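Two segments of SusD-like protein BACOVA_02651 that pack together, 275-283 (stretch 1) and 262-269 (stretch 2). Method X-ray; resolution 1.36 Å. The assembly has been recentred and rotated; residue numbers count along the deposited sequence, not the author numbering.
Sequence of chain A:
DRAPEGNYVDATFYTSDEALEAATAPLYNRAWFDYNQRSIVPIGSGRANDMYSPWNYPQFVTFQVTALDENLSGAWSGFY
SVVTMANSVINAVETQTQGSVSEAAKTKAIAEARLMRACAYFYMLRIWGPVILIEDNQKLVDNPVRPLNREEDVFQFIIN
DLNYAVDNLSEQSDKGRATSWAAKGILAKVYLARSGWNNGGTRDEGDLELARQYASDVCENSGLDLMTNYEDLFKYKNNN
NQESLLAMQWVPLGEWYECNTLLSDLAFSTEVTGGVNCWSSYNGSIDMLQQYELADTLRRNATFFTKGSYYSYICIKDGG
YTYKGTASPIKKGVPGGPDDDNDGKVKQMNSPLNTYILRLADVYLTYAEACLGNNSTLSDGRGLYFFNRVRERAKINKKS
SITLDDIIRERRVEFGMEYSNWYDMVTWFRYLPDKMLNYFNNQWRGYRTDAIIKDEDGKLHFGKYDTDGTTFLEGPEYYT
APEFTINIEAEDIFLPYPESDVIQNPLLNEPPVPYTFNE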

ATOM      1  N   GLY A 275     -19.571   7.135  17.697  1.00 14.23           N
ATOM      2  CA  GLY A 275     -20.463   8.235  17.377  1.00 15.04           C
ATOM      3  C   GLY A 275     -19.895   9.270  16.423  1.00 14.04           C
ATOM      4  O   GLY A 275     -20.596  10.180  15.998  1.00 14.56           O
ATOM      5  N   VAL A 276     -18.616   9.148  16.078  1.00 13.45           N
ATOM      6  CA  VAL A 276     -17.977  10.072  15.147  1.00 13.45           C
ATOM      7  C   VAL A 276     -18.546   9.890  13.726  1.00 12.95           C
ATOM      8  O   VAL A 276     -18.704   8.762  13.255  1.00 12.50           O
ATOM      9  CB  VAL A 276     -16.449   9.848  15.162  1.00 14.24           C
ATOM     10  CG1 VAL A 276     -15.775  10.508  13.959  1.00 14.57           C
ATOM     11  CG2 VAL A 276     -15.861  10.361  16.476  1.00 14.08           C
ATOM     12  N   ASN A 277     -18.833  10.992  13.038  1.00 13.19           N
ATOM     13  CA  ASN A 277     -19.459  10.955  11.724  1.00 14.82           C
ATOM     14  C   ASN A 277     -18.628  10.170  10.717  1.00 13.30           C
ATOM     15  O   ASN A 277     -17.402  10.296  10.684  1.00 14.42           O
ATOM     16  CB  ASN A 277     -19.693  12.371  11.198  1.00 18.11           C
ATOM     17  CG  ASN A 277     -20.699  13.140  12.028  1.00 22.72           C
ATOM     18  OD1 ASN A 277     -21.668  12.579  12.543  1.00 28.76           O
ATOM     19  ND2 ASN A 277     -20.469  14.437  12.170  1.00 24.54           N
ATOM     20  N   CYS A 278     -19.308   9.372   9.897  1.00 13.27           N
ATOM     21  CA  CYS A 278     -18.646   8.561   8.869  1.00 14.27           C
ATOM     22  C   CYS A 278     -19.673   8.211   7.808  1.00 13.50           C
ATOM     23  O   CYS A 278     -20.870   8.418   8.025  1.00 16.08           O
ATOM     24  CB  CYS A 278     -18.028   7.314   9.492  1.00 13.10           C
ATOM     25  SG  CYS A 278     -19.197   6.266  10.319  1.00 14.54           S
ATOM     26  N   TRP A 279     -19.236   7.677   6.668  1.00 15.15           N
ATOM     27  CA  TRP A 279     -20.136   7.500   5.534  1.00 14.77           C
ATOM     28  C   TRP A 279     -19.660   6.458   4.508  1.00 14.58           C
ATOM     29  O   TRP A 279     -20.043   6.507   3.344  1.00 16.60           O
ATOM     30  CB  TRP A 279     -20.336   8.849   4.838  1.00 17.42           C
ATOM     31  CG  TRP A 279     -19.047   9.592   4.584  1.00 20.30           C
ATOM     32  CD1 TRP A 279     -18.152   9.371   3.576  1.00 20.47           C
ATOM     33  CD2 TRP A 279     -18.526  10.688   5.351  1.00 20.78           C
ATOM     34  NE1 TRP A 279     -17.101  10.262   3.672  1.00 22.60           N
ATOM     35  CE2 TRP A 279     -17.304  11.075   4.755  1.00 21.00           C
ATOM     36  CE3 TRP A 279     -18.970  11.369   6.488  1.00 21.42           C
ATOM     37  CZ2 TRP A 279     -16.526  12.132   5.259  1.00 19.43           C
ATOM     38  CZ3 TRP A 279     -18.194  12.404   6.990  1.00 21.21           C
ATOM     39  CH2 TRP A 279     -16.988  12.777   6.372  1.00 22.62           C
ATOM     40  N   SER A 280     -18.851   5.496   4.929  1.00 13.47           N
ATOM     41  CA  SER A 280     -18.318   4.532   3.962  1.00 13.01           C
ATOM     42  C   SER A 280     -19.384   3.601   3.422  1.00 12.88           C
ATOM     43  O   SER A 280     -20.180   3.060   4.185  1.00 13.82           O
ATOM     44  CB  SER A 280     -17.228   3.672   4.594  1.00 11.50           C
ATOM     45  OG  SER A 280     -16.579   2.891   3.598  1.00 12.08           O
ATOM     46  N   SER A 281     -19.357   3.383   2.110  1.00 12.24           N
ATOM     47  CA  SER A 281     -20.148   2.326   1.494  1.00 14.43           C
ATOM     48  C   SER A 281     -19.260   1.234   0.870  1.00 11.27           C
ATOM     49  O   SER A 281     -19.725   0.401   0.101  1.00 12.86           O
ATOM     50  CB  SER A 281     -21.101   2.905   0.451  1.00 16.03           C
ATOM     51  OG  SER A 281     -20.407   3.572  -0.578  1.00 15.33           O
ATOM     52  N   TYR A 282     -17.966   1.240   1.186  1.00 10.05           N
ATOM     53  CA  TYR A 282     -17.098   0.158   0.731  1.00 11.30           C
ATOM     54  C   TYR A 282     -17.433  -1.167   1.408  1.00 11.06           C
ATOM     55  O   TYR A 282     -17.728  -1.229   2.606  1.00 12.31           O
ATOM     56  CB  TYR A 282     -15.624   0.466   1.015  1.00 10.91           C
ATOM     57  CG  TYR A 282     -15.058   1.630   0.241  1.00 11.28           C
ATOM     58  CD1 TYR A 282     -15.158   1.704  -1.139  1.00 12.21           C
ATOM     59  CD2 TYR A 282     -14.425   2.663   0.902  1.00 11.90           C
ATOM     60  CE1 TYR A 282     -14.624   2.778  -1.832  1.00 14.98           C
ATOM     61  CE2 TYR A 282     -13.898   3.744   0.219  1.00 12.93           C
ATOM     62  CZ  TYR A 282     -13.999   3.787  -1.141  1.00 15.31           C
ATOM     63  OH  TYR A 282     -13.469   4.874  -1.811  1.00 20.38           O
ATOM     64  N   ASN A 283     -17.349  -2.237   0.633  1.00 10.30           N
ATOM     65  CA  ASN A 283     -17.376  -3.587   1.184  1.00  9.75           C
ATOM     66  C   ASN A 283     -16.280  -4.432   0.561  1.00  9.61           C
ATOM     67  O   ASN A 283     -16.026  -4.321  -0.644  1.00 10.18           O
ATOM     68  CB  ASN A 283     -18.719  -4.263   0.905  1.00 11.21           C
ATOM     69  CG  ASN A 283     -19.836  -3.663   1.695  1.00 13.31           C
ATOM     70  OD1 ASN A 283     -19.962  -3.913   2.886  1.00 11.06           O
ATOM     71  ND2 ASN A 283     -20.668  -2.870   1.028  1.00 16.01           N
TER
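Stretch 2 (262-269) LLSDLAFS

Stretch 2 is a short helical turn followed by an irregular loop, and it packs across a stretch 1 that has no regular helix and, through the region of contact, no strand. The helix includes Leu 263 to Leu 266; the amide N of Ala 267 still bonds to Leu 263 O at 3.0 Å, but Ala 267 itself (phi/psi -80/130) is the first residue to leave helical angles. The register rises in the same order on both segments, but their overall paths diverge steeply: Cys 278 lies beside Ser 264, with their CA atoms 3.9 Å apart, and Ser 280 lies beside Phe 268, with their CA atoms 4.4 Å apart. Two steps along stretch 1 thus match four along stretch 2, which include part of the helical turn. Together the segments bury 553 Å².

Backbone hydrogen bonds tie stretch 1 to the last turn of the helix and the residue that follows it. Trp 279 N donates to Ser 264 O at 2.9 Å, and Ser 280 N donates to Ala 267 O at 3.0 Å, with N-H...O angles of 156° and 157°. Successive amides of stretch 1 therefore reach carbonyls three residues apart. Neither acceptor takes a backbone hydrogen bond from within stretch 2.

Three further hydrogen bonds involve side chains. Ser 264 OG donates to Asn 277 O at 2.8 Å, so that Ser 264 engages stretch 1 through both its hydroxyl and its carbonyl. Ser 280 OG donates to Asp 265 O at 2.9 Å and in turn accepts from Tyr 282 N at 3.2 Å, linking the helix to the continuing backbone of stretch 1. The CA-to-CB bond of Asp 265 points away from stretch 1, yet the end of the side chain comes nearer, and Asp 265 OD1 accepts from Trp 279 NE1 at 2.8 Å near the plane of the indole.

The Trp 279 CA-to-CB bond likewise points away from stretch 2, but the end of the side chain comes nearer to it, with chi1 at 47° and chi2 at 79°. This allows a CH-pi contact: Ser 264 CB lies 3.4 Å from the centroid of the Trp 279 six-membered ring, 17° off the normal. The indole thus meets Ser 264 with a face and Asp 265 with an edge.

Apolar packing is more modest. Cys 278 points toward stretch 2, its CB 3.8 Å from Ala 267 CB, and Val 276 CG1 meets Leu 263 CD1 at 4.0 Å. Close van der Waals approaches to the backbone of stretch 2 add to this: Cys 278 CB lies 3.3 Å from Ala 267 O, Cys 278 SG approaches Ser 269 C at 3.3 Å, and Tyr 282 CD2 comes within 3.5 Å of Asp 265 O, with the ring oblique to that carbonyl.

Beyond the helix, a water links the two backbones. It donates to Phe 268 O and to Ser 280 O, each 3.0 Å from the water oxygen, and so bridges two carbonyls that cannot bond to one another.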

ATOM      1  N   LEU A 262      -8.696   9.764   6.476  1.00 11.38           N
ATOM      2  CA  LEU A 262      -9.459   8.673   5.865  1.00 12.07           C
ATOM      3  C   LEU A 262     -10.566   8.086   6.733  1.00 13.60           C
ATOM      4  O   LEU A 262     -11.369   7.317   6.213  1.00 12.87           O
ATOM      5  CB  LEU A 262      -8.515   7.547   5.477  1.00 14.56           C
ATOM      6  CG  LEU A 262      -7.566   7.840   4.306  1.00 14.42           C
ATOM      7  CD1 LEU A 262      -6.588   6.680   4.138  1.00 16.68           C
ATOM      8  CD2 LEU A 262      -8.337   8.135   3.015  1.00 15.66           C
ATOM      9  N   LEU A 263     -10.608   8.418   8.023  1.00 11.59           N
ATOM     10  CA  LEU A 263     -11.482   7.734   8.992  1.00 13.25           C
ATOM     11  C   LEU A 263     -12.921   7.604   8.501  1.00 12.92           C
ATOM     12  O   LEU A 263     -13.511   6.513   8.513  1.00 13.53           O
ATOM     13  CB  LEU A 263     -11.431   8.462  10.352  1.00 14.81           C
ATOM     14  CG  LEU A 263     -12.021   7.875  11.653  1.00 18.32           C
ATOM     15  CD1 LEU A 263     -13.530   8.018  11.747  1.00 19.88           C
ATOM     16  CD2 LEU A 263     -11.624   6.429  11.816  1.00 19.73           C
ATOM     17  N   SER A 264     -13.490   8.718   8.066  1.00 12.36           N
ATOM     18  CA  SER A 264     -14.906   8.764   7.749  1.00 14.19           C
ATOM     19  C   SER A 264     -15.237   8.080   6.421  1.00 14.92           C
ATOM     20  O   SER A 264     -16.371   7.620   6.213  1.00 15.46           O
ATOM     21  CB  SER A 264     -15.377  10.217   7.744  1.00 13.65           C
ATOM     22  OG  SER A 264     -15.223  10.800   9.029  1.00 15.07           O
ATOM     23  N   ASP A 265     -14.259   7.991   5.527  1.00 14.14           N
ATOM     24  CA  ASP A 265     -14.456   7.331   4.241  1.00 14.78           C
ATOM     25  C   ASP A 265     -14.296   5.810   4.329  1.00 13.72           C
ATOM     26  O   ASP A 265     -14.723   5.104   3.425  1.00 14.62           O
ATOM     27  CB  ASP A 265     -13.503   7.906   3.196  1.00 16.51           C
ATOM     28  CG  ASP A 265     -13.928   9.299   2.730  1.00 19.41           C
ATOM     29  OD1 ASP A 265     -14.948   9.409   2.021  1.00 26.89           O
ATOM     30  OD2 ASP A 265     -13.248  10.274   3.066  1.00 25.93           O
ATOM     31  N   LEU A 266     -13.692   5.328   5.413  1.00 10.10           N
ATOM     32  CA  LEU A 266     -13.485   3.895   5.628  1.00 10.21           C
ATOM     33  C   LEU A 266     -14.549   3.290   6.547  1.00 11.29           C
ATOM     34  O   LEU A 266     -14.998   2.168   6.332  1.00 11.09           O
ATOM     35  CB  LEU A 266     -12.104   3.631   6.224  1.00 10.68           C
ATOM     36  CG  LEU A 266     -10.889   4.080   5.396  1.00 10.59           C
ATOM     37  CD1 LEU A 266      -9.604   3.790   6.155  1.00 12.58           C
ATOM     38  CD2 LEU A 266     -10.874   3.407   4.035  1.00 12.36           C
ATOM     39  N   ALA A 267     -14.967   4.043   7.562  1.00 11.88           N
ATOM     40  CA  ALA A 267     -15.905   3.542   8.565  1.00 10.74           C
ATOM     41  C   ALA A 267     -17.355   3.580   8.066  1.00 12.77           C
ATOM     42  O   ALA A 267     -17.820   4.601   7.588  1.00 11.54           O
ATOM     43  CB  ALA A 267     -15.765   4.332   9.886  1.00 11.78           C
ATOM     44  N   PHE A 268     -18.052   2.455   8.203  1.00 11.56           N
ATOM     45  CA  PHE A 268     -19.386   2.275   7.620  1.00 10.54           C
ATOM     46  C   PHE A 268     -20.521   2.772   8.520  1.00 11.56           C
ATOM     47  O   PHE A 268     -21.632   3.016   8.034  1.00 13.85           O
ATOM     48  CB  PHE A 268     -19.631   0.792   7.280  1.00 11.28           C
ATOM     49  CG  PHE A 268     -20.026  -0.055   8.458  1.00  9.52           C
ATOM     50  CD1 PHE A 268     -19.082  -0.507   9.368  1.00 10.53           C
ATOM     51  CD2 PHE A 268     -21.349  -0.415   8.647  1.00 10.82           C
ATOM     52  CE1 PHE A 268     -19.455  -1.305  10.446  1.00 11.81           C
ATOM     53  CE2 PHE A 268     -21.722  -1.204   9.719  1.00 11.66           C
ATOM     54  CZ  PHE A 268     -20.773  -1.645  10.621  1.00 12.39           C
ATOM     55  N   SER A 269     -20.245   2.911   9.809  1.00 10.49           N
ATOM     56  CA  SER A 269     -21.286   3.238  10.780  1.00 10.61           C
ATOM     57  C   SER A 269     -20.719   3.839  12.051  1.00 12.87           C
ATOM     58  O   SER A 269     -19.647   3.443  12.519  1.00 11.50           O
ATOM     59  CB  SER A 269     -22.050   1.983  11.165  1.00 13.48           C
ATOM     60  OG  SER A 269     -22.924   2.266  12.258  1.00 13.43           O
TER
HETATM   61  O   HOH W   1     -22.227   4.642   5.616  1.00 28.15           O